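Long-range contacts in putative efflux transporter (Bacteroides eggerthii, PDB 4L8J), which probably serves as the periplasmic adaptor (membrane-fusion) subunit of an efflux pump of the HlyD family, linking an inner-membrane transporter to an outer-membrane channel: residues V51-I62 against L131-R142; F190-F198 against F226-K234. All coordinates share one frame; numbering follows the deposited sequence.

In the fold
Both contacts are partly buried, but they hold different elements. Interaction 1 joins the two halves of the lipoyl-like domain on either side of the helical hairpin 68-95 and 102-127, and it is mostly main-chain pairing, with ionic groups toward solvent and a small aliphatic interior. Interaction 2, nearer the centre of the chain, packs two loops at the end of the six-stranded barrel; its chemistry is aromatic, with one hydrogen bond across it. Their centres lie about 22 Å apart, and they meet at the guanidinium of Arg55, which lies near the backbone carbonyl of Arg228 and forms a long, weak ion pair with Asp232.

Interaction 1 (V51-I62 against L131-R142); sequences VEGQRVKKGQLI and LLAPFDGSIETR
Val56 and Gly137 form an antiparallel hydrogen-bonded pair where the two halves of the lipoyl-like barrel-sandwich domain meet again after the helical hairpin. Other main-chain bonds extend the frame. Ile62 N donates to Leu131 O, and Gly53 and Gly59, each in a type II turn, offer their N-H to Ile139 O and Ala133 O; the backbone angles at both turn glycines would press a CB against the preceding carbonyl.

Aliphatic groups fill the inside. Ile62 and Ile139 reach toward each other tip to tip, CD1 to CD1 at 3.8 Å, and the small Ala133 lets its CB sit 3.8 Å from Val56 CG2. Ile139 has CG1 beside its backbone N (chi1 -48°), from where CD1 turns in to this group.

Charged side chains hold the solvent-facing side. Asp136 uses both oxygens: OD1 takes the N-H of Lys58 at 2.8 Å, while OD2 meets Lys57 NZ on its syn side but well out of the carboxylate plane, also at 2.8 Å, in a salt bridge. Lys57 reaches it by folding back at chi2 and chi3. Replacing Asp136 with an alanine would probably leave the Lys57 ammonium without its mate and the Lys58 N-H without this acceptor, freeing the lysine chain to swing. Arg142 turns its guanidinium to Val50 O and a glycerol, while Glu52, its chain extended beyond CG, grips the arginine's backbone: Arg142 N points its hydrogen almost straight (178°) at Glu52 OE2, 3.1 Å away on the anti side and tilted out of the carboxylate plane.

Interaction 2 (F190-F198 against F226-K234); sequences FDTYKGTVF and FDRTIYDVK
Tyr231 stands between two aromatic rings of residues 190-198 and meets each differently. Phe198 drives its CZ edge over the centre of the Tyr231 face, CZ to CE2 at 3.5 Å, with the planes at 79°. Tyr231 in turn points its own edge at the face of Tyr193, its CD1 lying 3.7 Å from Tyr193 CD1, and Thr196 CG2 touches Tyr231 CE1. In a third T-shaped pair Phe226 has CG opposite its backbone N (chi1 -168°), which helps lay its CD1 edge over the centre of the Phe198 ring. Such contacts suit flat rings, since the weakly positive C-H rim of one meets the electron-rich face of the next.

Phe190 joins through CE2, 3.7 Å from Phe226 CE1, the planes near parallel but barely overlapping. Val233 CG2 sits 3.7 Å from the Phe190 ring centroid, almost on the normal, as a CH-pi contact; branched valine suits this spot because CG1 also reaches the ring, at CE1.

Tyr193 also carries a hydroxyl: its OH accepts from Asp232 N at 2.9 Å, though the bond is bent (138°). Asp232 centres an inverse gamma turn, so the bond ties the ring to that tight turn.

Further out, Ile230 CG2 rests over the Tyr231 face that Phe198 does not use, and Tyr231 N bonds to Asp227 O, fixing the loop that presents the ring. A type II turn spans Tyr193 to Thr196. Phe190 and Phe226 both pack on Ile221, placing this aromatic cluster at the end of the six-stranded antiparallel beta-barrel, consistent with the beta-barrel domain of HlyD-family adaptors.

Interaction 1 (V51-I62 against L131-R142)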
loop_
_atom_site.group_PDB
_atom_site.type_symbol
_atom_site.label_atom_id
_atom_site.label_comp_id
_atom_site.label_asym_id
_atom_site.label_seq_id
_atom_site.Cartn_x
_atom_site.Cartn_y
_atom_site.Cartn_z
ATOM N N VAL A 51 -34.925 -15.448 52.564
ATOM C CA VAL A 51 -35.936 -15.926 51.608
ATOM C C VAL A 51 -35.252 -16.253 50.280
ATOM O O VAL A 51 -34.134 -15.778 50.024
ATOM C CB VAL A 51 -37.113 -14.922 51.378
ATOM C CG1 VAL A 51 -37.919 -14.701 52.650
ATOM C CG2 VAL A 51 -36.634 -13.595 50.772
ATOM N N GLU A 52 -35.938 -17.032 49.424
ATOM C CA GLU A 52 -35.452 -17.374 48.076
ATOM C C GLU A 52 -35.340 -16.127 47.225
ATOM O O GLU A 52 -36.254 -15.301 47.221
ATOM C CB GLU A 52 -36.383 -18.385 47.396
ATOM C CG GLU A 52 -36.187 -19.793 47.934
ATOM C CD GLU A 52 -37.013 -20.873 47.267
ATOM O OE1 GLU A 52 -37.490 -20.653 46.129
ATOM O OE2 GLU A 52 -37.177 -21.949 47.887
ATOM N N GLY A 53 -34.205 -15.979 46.562
ATOM C CA GLY A 53 -33.913 -14.834 45.702
ATOM C C GLY A 53 -33.150 -13.727 46.400
ATOM O O GLY A 53 -32.647 -12.809 45.745
ATOM N N GLN A 54 -33.063 -13.798 47.743
ATOM C CA GLN A 54 -32.360 -12.808 48.546
ATOM C C GLN A 54 -30.863 -12.884 48.311
ATOM O O GLN A 54 -30.277 -13.972 48.218
ATOM C CB GLN A 54 -32.676 -12.994 50.038
ATOM C CG GLN A 54 -32.009 -11.975 50.981
ATOM C CD GLN A 54 -32.572 -12.071 52.371
ATOM O OE1 GLN A 54 -33.581 -12.746 52.612
ATOM N NE2 GLN A 54 -31.935 -11.392 53.322
ATOM N N ARG A 55 -30.248 -11.708 48.230
ATOM C CA ARG A 55 -28.810 -11.556 48.069
ATOM C C ARG A 55 -28.222 -11.362 49.446
ATOM O O ARG A 55 -28.668 -10.495 50.202
ATOM C CB ARG A 55 -28.489 -10.382 47.116
ATOM C CG ARG A 55 -29.019 -10.611 45.696
ATOM C CD ARG A 55 -28.816 -9.424 44.770
ATOM N NE ARG A 55 -29.541 -9.604 43.510
ATOM C CZ ARG A 55 -30.798 -9.218 43.297
ATOM N NH1 ARG A 55 -31.488 -8.614 44.261
ATOM N NH2 ARG A 55 -31.375 -9.432 42.122
ATOM N N VAL A 56 -27.295 -12.237 49.811
ATOM C CA VAL A 56 -26.651 -12.231 51.113
ATOM C C VAL A 56 -25.148 -11.992 50.949
ATOM O O VAL A 56 -24.586 -12.218 49.878
ATOM C CB VAL A 56 -26.949 -13.500 51.961
ATOM C CG1 VAL A 56 -28.438 -13.677 52.185
ATOM C CG2 VAL A 56 -26.332 -14.758 51.358
ATOM N N LYS A 57 -24.522 -11.518 52.023
ATOM C CA LYS A 57 -23.097 -11.244 52.123
ATOM C C LYS A 57 -22.427 -12.319 52.973
ATOM O O LYS A 57 -23.078 -12.909 53.827
ATOM C CB LYS A 57 -22.878 -9.850 52.768
ATOM C CG LYS A 57 -23.415 -8.653 51.947
ATOM C CD LYS A 57 -22.574 -8.312 50.691
ATOM C CE LYS A 57 -21.301 -7.539 50.993
ATOM N NZ LYS A 57 -20.486 -7.298 49.771
ATOM N N LYS A 58 -21.111 -12.543 52.774
ATOM C CA LYS A 58 -20.327 -13.474 53.576
ATOM C C LYS A 58 -20.489 -13.096 55.055
ATOM O O LYS A 58 -20.452 -11.906 55.383
ATOM C CB LYS A 58 -18.842 -13.425 53.140
ATOM C CG LYS A 58 -17.907 -14.234 54.037
ATOM C CD LYS A 58 -16.446 -14.118 53.641
ATOM C CE LYS A 58 -15.572 -14.905 54.583
ATOM N NZ LYS A 58 -14.217 -15.129 54.013
ATOM N N GLY A 59 -20.745 -14.095 55.909
ATOM C CA GLY A 59 -20.928 -13.895 57.347
ATOM C C GLY A 59 -22.350 -13.643 57.805
ATOM O O GLY A 59 -22.636 -13.736 59.007
ATOM N N GLN A 60 -23.249 -13.294 56.860
ATOM C CA GLN A 60 -24.663 -13.022 57.161
ATOM C C GLN A 60 -25.366 -14.283 57.674
ATOM O O GLN A 60 -25.064 -15.380 57.199
ATOM C CB GLN A 60 -25.376 -12.488 55.925
ATOM C CG GLN A 60 -26.794 -11.977 56.176
ATOM C CD GLN A 60 -27.356 -11.236 55.002
ATOM O OE1 GLN A 60 -26.634 -10.751 54.125
ATOM N NE2 GLN A 60 -28.658 -11.054 55.008
ATOM N N LEU A 61 -26.303 -14.121 58.633
ATOM C CA LEU A 61 -27.040 -15.245 59.200
ATOM C C LEU A 61 -27.987 -15.870 58.160
ATOM O O LEU A 61 -28.715 -15.166 57.485
ATOM C CB LEU A 61 -27.832 -14.804 60.462
ATOM C CG LEU A 61 -28.586 -15.889 61.247
ATOM C CD1 LEU A 61 -27.634 -16.899 61.869
ATOM C CD2 LEU A 61 -29.427 -15.273 62.333
ATOM N N ILE A 62 -27.929 -17.194 58.020
ATOM C CA ILE A 62 -28.813 -17.966 57.132
ATOM C C ILE A 62 -29.888 -18.623 57.969
ATOM O O ILE A 62 -31.065 -18.598 57.610
ATOM C CB ILE A 62 -28.006 -19.048 56.338
ATOM C CG1 ILE A 62 -26.940 -18.410 55.412
ATOM C CG2 ILE A 62 -28.980 -19.990 55.568
ATOM C CD1 ILE A 62 -27.523 -17.607 54.256
ATOM N N LEU A 131 -25.790 -20.690 61.454
ATOM C CA LEU A 131 -25.261 -21.038 60.133
ATOM C C LEU A 131 -25.094 -19.737 59.332
ATOM O O LEU A 131 -26.047 -18.986 59.196
ATOM C CB LEU A 131 -26.200 -22.039 59.446
ATOM C CG LEU A 131 -25.908 -22.446 57.997
ATOM C CD1 LEU A 131 -24.554 -23.156 57.878
ATOM C CD2 LEU A 131 -27.046 -23.330 57.468
ATOM N N LEU A 132 -23.879 -19.434 58.885
ATOM C CA LEU A 132 -23.583 -18.177 58.186
ATOM C C LEU A 132 -23.253 -18.397 56.715
ATOM O O LEU A 132 -22.850 -19.501 56.341
ATOM C CB LEU A 132 -22.400 -17.459 58.880
ATOM C CG LEU A 132 -22.457 -17.325 60.421
ATOM C CD1 LEU A 132 -21.187 -16.703 60.945
ATOM C CD2 LEU A 132 -23.667 -16.504 60.896
ATOM N N ALA A 133 -23.423 -17.356 55.876
ATOM C CA ALA A 133 -23.093 -17.449 54.460
ATOM C C ALA A 133 -21.564 -17.519 54.300
ATOM O O ALA A 133 -20.858 -16.653 54.834
ATOM C CB ALA A 133 -23.672 -16.263 53.693
ATOM N N PRO A 134 -21.023 -18.580 53.660
ATOM C CA PRO A 134 -19.552 -18.698 53.547
ATOM C C PRO A 134 -18.960 -17.723 52.502
ATOM O O PRO A 134 -17.737 -17.495 52.490
ATOM C CB PRO A 134 -19.355 -20.165 53.152
ATOM C CG PRO A 134 -20.575 -20.496 52.356
ATOM C CD PRO A 134 -21.710 -19.708 52.993
ATOM N N PHE A 135 -19.822 -17.147 51.638
ATOM C CA PHE A 135 -19.460 -16.154 50.609
ATOM C C PHE A 135 -20.685 -15.316 50.210
ATOM O O PHE A 135 -21.826 -15.721 50.481
ATOM C CB PHE A 135 -18.849 -16.835 49.345
ATOM C CG PHE A 135 -19.596 -18.052 48.843
ATOM C CD1 PHE A 135 -20.795 -17.921 48.163
ATOM C CD2 PHE A 135 -19.122 -19.331 49.100
ATOM C CE1 PHE A 135 -21.507 -19.043 47.752
ATOM C CE2 PHE A 135 -19.831 -20.455 48.670
ATOM C CZ PHE A 135 -21.014 -20.300 47.998
ATOM N N ASP A 136 -20.448 -14.165 49.522
ATOM C CA ASP A 136 -21.512 -13.318 48.966
ATOM C C ASP A 136 -22.265 -14.140 47.939
ATOM O O ASP A 136 -21.634 -14.747 47.069
ATOM C CB ASP A 136 -20.920 -12.051 48.305
ATOM C CG ASP A 136 -20.355 -10.997 49.234
ATOM O OD1 ASP A 136 -20.142 -11.302 50.426
ATOM O OD2 ASP A 136 -20.093 -9.870 48.761
ATOM N N GLY A 137 -23.579 -14.235 48.075
ATOM C CA GLY A 137 -24.354 -15.033 47.137
ATOM C C GLY A 137 -25.838 -14.789 47.178
ATOM O O GLY A 137 -26.304 -13.827 47.795
ATOM N N SER A 138 -26.584 -15.655 46.504
ATOM C CA SER A 138 -28.021 -15.543 46.456
ATOM C C SER A 138 -28.668 -16.876 46.815
ATOM O O SER A 138 -28.182 -17.948 46.432
ATOM C CB SER A 138 -28.495 -15.026 45.100
ATOM O OG SER A 138 -28.440 -16.017 44.090
ATOM N N ILE A 139 -29.758 -16.793 47.586
ATOM C CA ILE A 139 -30.488 -17.960 48.035
ATOM C C ILE A 139 -31.270 -18.497 46.858
ATOM O O ILE A 139 -32.284 -17.916 46.460
ATOM C CB ILE A 139 -31.388 -17.668 49.278
ATOM C CG1 ILE A 139 -30.636 -16.910 50.407
ATOM C CG2 ILE A 139 -32.126 -18.926 49.760
ATOM C CD1 ILE A 139 -29.362 -17.570 50.988
ATOM N N GLU A 140 -30.774 -19.594 46.286
ATOM C CA GLU A 140 -31.440 -20.245 45.166
ATOM C C GLU A 140 -32.628 -21.025 45.684
ATOM O O GLU A 140 -33.696 -20.939 45.107
ATOM C CB GLU A 140 -30.463 -21.151 44.385
ATOM C CG GLU A 140 -30.927 -21.453 42.966
ATOM C CD GLU A 140 -30.106 -22.483 42.214
ATOM O OE1 GLU A 140 -30.211 -23.689 42.544
ATOM O OE2 GLU A 140 -29.382 -22.088 41.272
ATOM N N THR A 141 -32.463 -21.763 46.789
ATOM C CA THR A 141 -33.549 -22.563 47.352
ATOM C C THR A 141 -33.469 -22.638 48.878
ATOM O O THR A 141 -32.392 -22.800 49.445
ATOM C CB THR A 141 -33.532 -24.014 46.760
ATOM O OG1 THR A 141 -33.288 -23.985 45.354
ATOM C CG2 THR A 141 -34.820 -24.786 47.024
ATOM N N ARG A 142 -34.629 -22.567 49.519
ATOM C CA ARG A 142 -34.830 -22.760 50.942
ATOM C C ARG A 142 -35.356 -24.190 51.111
ATOM O O ARG A 142 -36.471 -24.489 50.660
ATOM C CB ARG A 142 -35.811 -21.716 51.470
ATOM C CG ARG A 142 -35.677 -21.463 52.941
ATOM C CD ARG A 142 -36.247 -20.112 53.240
ATOM N NE ARG A 142 -37.576 -20.239 53.809
ATOM C CZ ARG A 142 -38.077 -19.412 54.716
ATOM N NH1 ARG A 142 -37.378 -18.359 55.125
ATOM N NH2 ARG A 142 -39.285 -19.617 55.205
#

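Interaction 2 (F190-F198 against F226-K234)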
loop_
_atom_site.group_PDB
_atom_site.type_symbol
_atom_site.label_atom_id
_atom_site.label_comp_id
_atom_site.label_asym_id
_atom_site.label_seq_id
_atom_site.Cartn_x
_atom_site.Cartn_y
_atom_site.Cartn_z
ATOM N N PHE A 190 -25.509 -7.919 26.858
ATOM C CA PHE A 190 -26.419 -9.055 27.076
ATOM C C PHE A 190 -27.651 -8.916 26.188
ATOM O O PHE A 190 -28.196 -7.805 26.055
ATOM C CB PHE A 190 -26.831 -9.187 28.553
ATOM C CG PHE A 190 -25.671 -9.450 29.482
ATOM C CD1 PHE A 190 -25.190 -10.739 29.670
ATOM C CD2 PHE A 190 -25.049 -8.406 30.160
ATOM C CE1 PHE A 190 -24.118 -10.979 30.526
ATOM C CE2 PHE A 190 -23.963 -8.649 31.000
ATOM C CZ PHE A 190 -23.511 -9.933 31.185
ATOM N N ASP A 191 -28.064 -10.029 25.557
ATOM C CA ASP A 191 -29.250 -10.090 24.696
ATOM C C ASP A 191 -30.529 -9.683 25.467
ATOM O O ASP A 191 -31.408 -9.071 24.877
ATOM C CB ASP A 191 -29.422 -11.511 24.113
ATOM C CG ASP A 191 -28.312 -11.932 23.150
ATOM O OD1 ASP A 191 -27.546 -11.049 22.699
ATOM O OD2 ASP A 191 -28.254 -13.128 22.796
ATOM N N THR A 192 -30.602 -9.994 26.781
ATOM C CA THR A 192 -31.742 -9.661 27.663
ATOM C C THR A 192 -31.726 -8.149 28.057
ATOM O O THR A 192 -32.753 -7.635 28.501
ATOM C CB THR A 192 -31.738 -10.570 28.923
ATOM O OG1 THR A 192 -31.361 -11.902 28.567
ATOM C CG2 THR A 192 -33.102 -10.638 29.611
ATOM N N TYR A 193 -30.573 -7.446 27.881
ATOM C CA TYR A 193 -30.420 -6.036 28.237
ATOM C C TYR A 193 -29.670 -5.274 27.155
ATOM O O TYR A 193 -28.632 -4.643 27.416
ATOM C CB TYR A 193 -29.679 -5.910 29.579
ATOM C CG TYR A 193 -30.412 -6.531 30.739
ATOM C CD1 TYR A 193 -31.478 -5.876 31.350
ATOM C CD2 TYR A 193 -30.018 -7.761 31.259
ATOM C CE1 TYR A 193 -32.136 -6.432 32.446
ATOM C CE2 TYR A 193 -30.677 -8.331 32.346
ATOM C CZ TYR A 193 -31.746 -7.671 32.926
ATOM O OH TYR A 193 -32.399 -8.246 33.991
ATOM N N LYS A 194 -30.170 -5.354 25.927
ATOM C CA LYS A 194 -29.551 -4.682 24.791
ATOM C C LYS A 194 -29.512 -3.149 24.979
ATOM O O LYS A 194 -30.388 -2.574 25.630
ATOM C CB LYS A 194 -30.261 -5.078 23.491
ATOM C CG LYS A 194 -29.641 -6.351 22.916
ATOM C CD LYS A 194 -30.390 -6.932 21.747
ATOM C CE LYS A 194 -29.497 -7.895 20.999
ATOM N NZ LYS A 194 -30.223 -8.627 19.928
ATOM N N GLY A 195 -28.442 -2.537 24.474
ATOM C CA GLY A 195 -28.207 -1.099 24.549
ATOM C C GLY A 195 -27.197 -0.675 25.594
ATOM O O GLY A 195 -26.667 0.442 25.527
ATOM N N THR A 196 -26.938 -1.541 26.590
ATOM C CA THR A 196 -25.963 -1.222 27.632
ATOM C C THR A 196 -24.785 -2.201 27.504
ATOM O O THR A 196 -24.953 -3.426 27.452
ATOM C CB THR A 196 -26.590 -1.118 29.041
ATOM O OG1 THR A 196 -25.551 -1.060 30.028
ATOM C CG2 THR A 196 -27.550 -2.236 29.352
ATOM N N VAL A 197 -23.594 -1.624 27.420
ATOM C CA VAL A 197 -22.348 -2.336 27.211
ATOM C C VAL A 197 -21.533 -2.316 28.499
ATOM O O VAL A 197 -21.413 -1.269 29.144
ATOM C CB VAL A 197 -21.630 -1.665 26.008
ATOM C CG1 VAL A 197 -20.176 -2.088 25.891
ATOM C CG2 VAL A 197 -22.379 -1.933 24.709
ATOM N N PHE A 198 -20.998 -3.481 28.889
ATOM C CA PHE A 198 -20.195 -3.617 30.090
ATOM C C PHE A 198 -18.773 -4.058 29.773
ATOM O O PHE A 198 -18.577 -4.977 28.981
ATOM C CB PHE A 198 -20.831 -4.630 31.063
ATOM C CG PHE A 198 -22.231 -4.279 31.496
ATOM C CD1 PHE A 198 -22.451 -3.436 32.582
ATOM C CD2 PHE A 198 -23.338 -4.822 30.841
ATOM C CE1 PHE A 198 -23.760 -3.130 32.996
ATOM C CE2 PHE A 198 -24.632 -4.492 31.231
ATOM C CZ PHE A 198 -24.838 -3.659 32.314
ATOM N N PHE A 226 -22.286 -2.478 36.388
ATOM C CA PHE A 226 -22.937 -3.785 36.412
ATOM C C PHE A 226 -23.516 -4.072 37.787
ATOM O O PHE A 226 -22.869 -4.693 38.638
ATOM C CB PHE A 226 -22.002 -4.927 35.957
ATOM C CG PHE A 226 -22.763 -6.213 35.711
ATOM C CD1 PHE A 226 -23.692 -6.306 34.681
ATOM C CD2 PHE A 226 -22.559 -7.324 36.517
ATOM C CE1 PHE A 226 -24.406 -7.484 34.463
ATOM C CE2 PHE A 226 -23.262 -8.508 36.292
ATOM C CZ PHE A 226 -24.191 -8.577 35.271
ATOM N N ASP A 227 -24.743 -3.574 37.993
ATOM C CA ASP A 227 -25.545 -3.730 39.207
ATOM C C ASP A 227 -26.486 -4.906 38.971
ATOM O O ASP A 227 -27.361 -4.829 38.102
ATOM C CB ASP A 227 -26.305 -2.416 39.468
ATOM C CG ASP A 227 -26.922 -2.238 40.842
ATOM O OD1 ASP A 227 -27.164 -3.263 41.529
ATOM O OD2 ASP A 227 -27.207 -1.079 41.215
ATOM N N ARG A 228 -26.268 -6.015 39.692
ATOM C CA ARG A 228 -27.045 -7.246 39.506
ATOM C C ARG A 228 -28.486 -7.138 40.049
ATOM O O ARG A 228 -29.322 -7.986 39.718
ATOM C CB ARG A 228 -26.316 -8.449 40.109
ATOM C CG ARG A 228 -25.019 -8.761 39.365
ATOM C CD ARG A 228 -24.300 -9.976 39.910
ATOM N NE ARG A 228 -24.910 -11.215 39.433
ATOM C CZ ARG A 228 -24.252 -12.357 39.279
ATOM N NH1 ARG A 228 -22.951 -12.421 39.534
ATOM N NH2 ARG A 228 -24.883 -13.438 38.833
ATOM N N THR A 229 -28.789 -6.075 40.822
ATOM C CA THR A 229 -30.148 -5.790 41.295
ATOM C C THR A 229 -30.951 -5.209 40.112
ATOM O O THR A 229 -32.163 -5.405 40.056
ATOM C CB THR A 229 -30.153 -4.848 42.515
ATOM O OG1 THR A 229 -29.913 -3.507 42.091
ATOM C CG2 THR A 229 -29.147 -5.257 43.594
ATOM N N ILE A 230 -30.263 -4.500 39.173
ATOM C CA ILE A 230 -30.847 -3.913 37.955
ATOM C C ILE A 230 -30.726 -4.914 36.794
ATOM O O ILE A 230 -31.722 -5.197 36.124
ATOM C CB ILE A 230 -30.187 -2.547 37.589
ATOM C CG1 ILE A 230 -30.317 -1.525 38.734
ATOM C CG2 ILE A 230 -30.733 -1.982 36.263
ATOM C CD1 ILE A 230 -29.285 -0.353 38.671
ATOM N N TYR A 231 -29.497 -5.420 36.536
ATOM C CA TYR A 231 -29.237 -6.366 35.447
ATOM C C TYR A 231 -29.187 -7.787 35.997
ATOM O O TYR A 231 -28.135 -8.257 36.436
ATOM C CB TYR A 231 -27.948 -5.993 34.689
ATOM C CG TYR A 231 -27.935 -4.557 34.219
ATOM C CD1 TYR A 231 -28.621 -4.175 33.072
ATOM C CD2 TYR A 231 -27.245 -3.576 34.929
ATOM C CE1 TYR A 231 -28.616 -2.855 32.636
ATOM C CE2 TYR A 231 -27.231 -2.250 34.503
ATOM C CZ TYR A 231 -27.914 -1.896 33.350
ATOM O OH TYR A 231 -27.928 -0.590 32.928
ATOM N N ASP A 232 -30.349 -8.460 35.975
ATOM C CA ASP A 232 -30.532 -9.815 36.489
ATOM C C ASP A 232 -30.148 -10.826 35.413
ATOM O O ASP A 232 -30.988 -11.278 34.629
ATOM C CB ASP A 232 -31.989 -10.011 36.972
ATOM C CG ASP A 232 -32.204 -11.259 37.798
ATOM O OD1 ASP A 232 -31.527 -11.405 38.843
ATOM O OD2 ASP A 232 -33.066 -12.084 37.413
ATOM N N VAL A 233 -28.859 -11.156 35.369
ATOM C CA VAL A 233 -28.271 -12.081 34.400
ATOM C C VAL A 233 -28.113 -13.437 35.081
ATOM O O VAL A 233 -27.621 -13.504 36.210
ATOM C CB VAL A 233 -26.928 -11.499 33.868
ATOM C CG1 VAL A 233 -26.101 -12.559 33.158
ATOM C CG2 VAL A 233 -27.175 -10.300 32.954
ATOM N N LYS A 234 -28.536 -14.509 34.406
ATOM C CA LYS A 234 -28.481 -15.872 34.951
ATOM C C LYS A 234 -27.654 -16.816 34.064
ATOM O O LYS A 234 -27.555 -16.565 32.861
ATOM C CB LYS A 234 -29.920 -16.451 35.078
ATOM C CG LYS A 234 -30.911 -15.619 35.878
ATOM C CD LYS A 234 -32.333 -16.049 35.577
#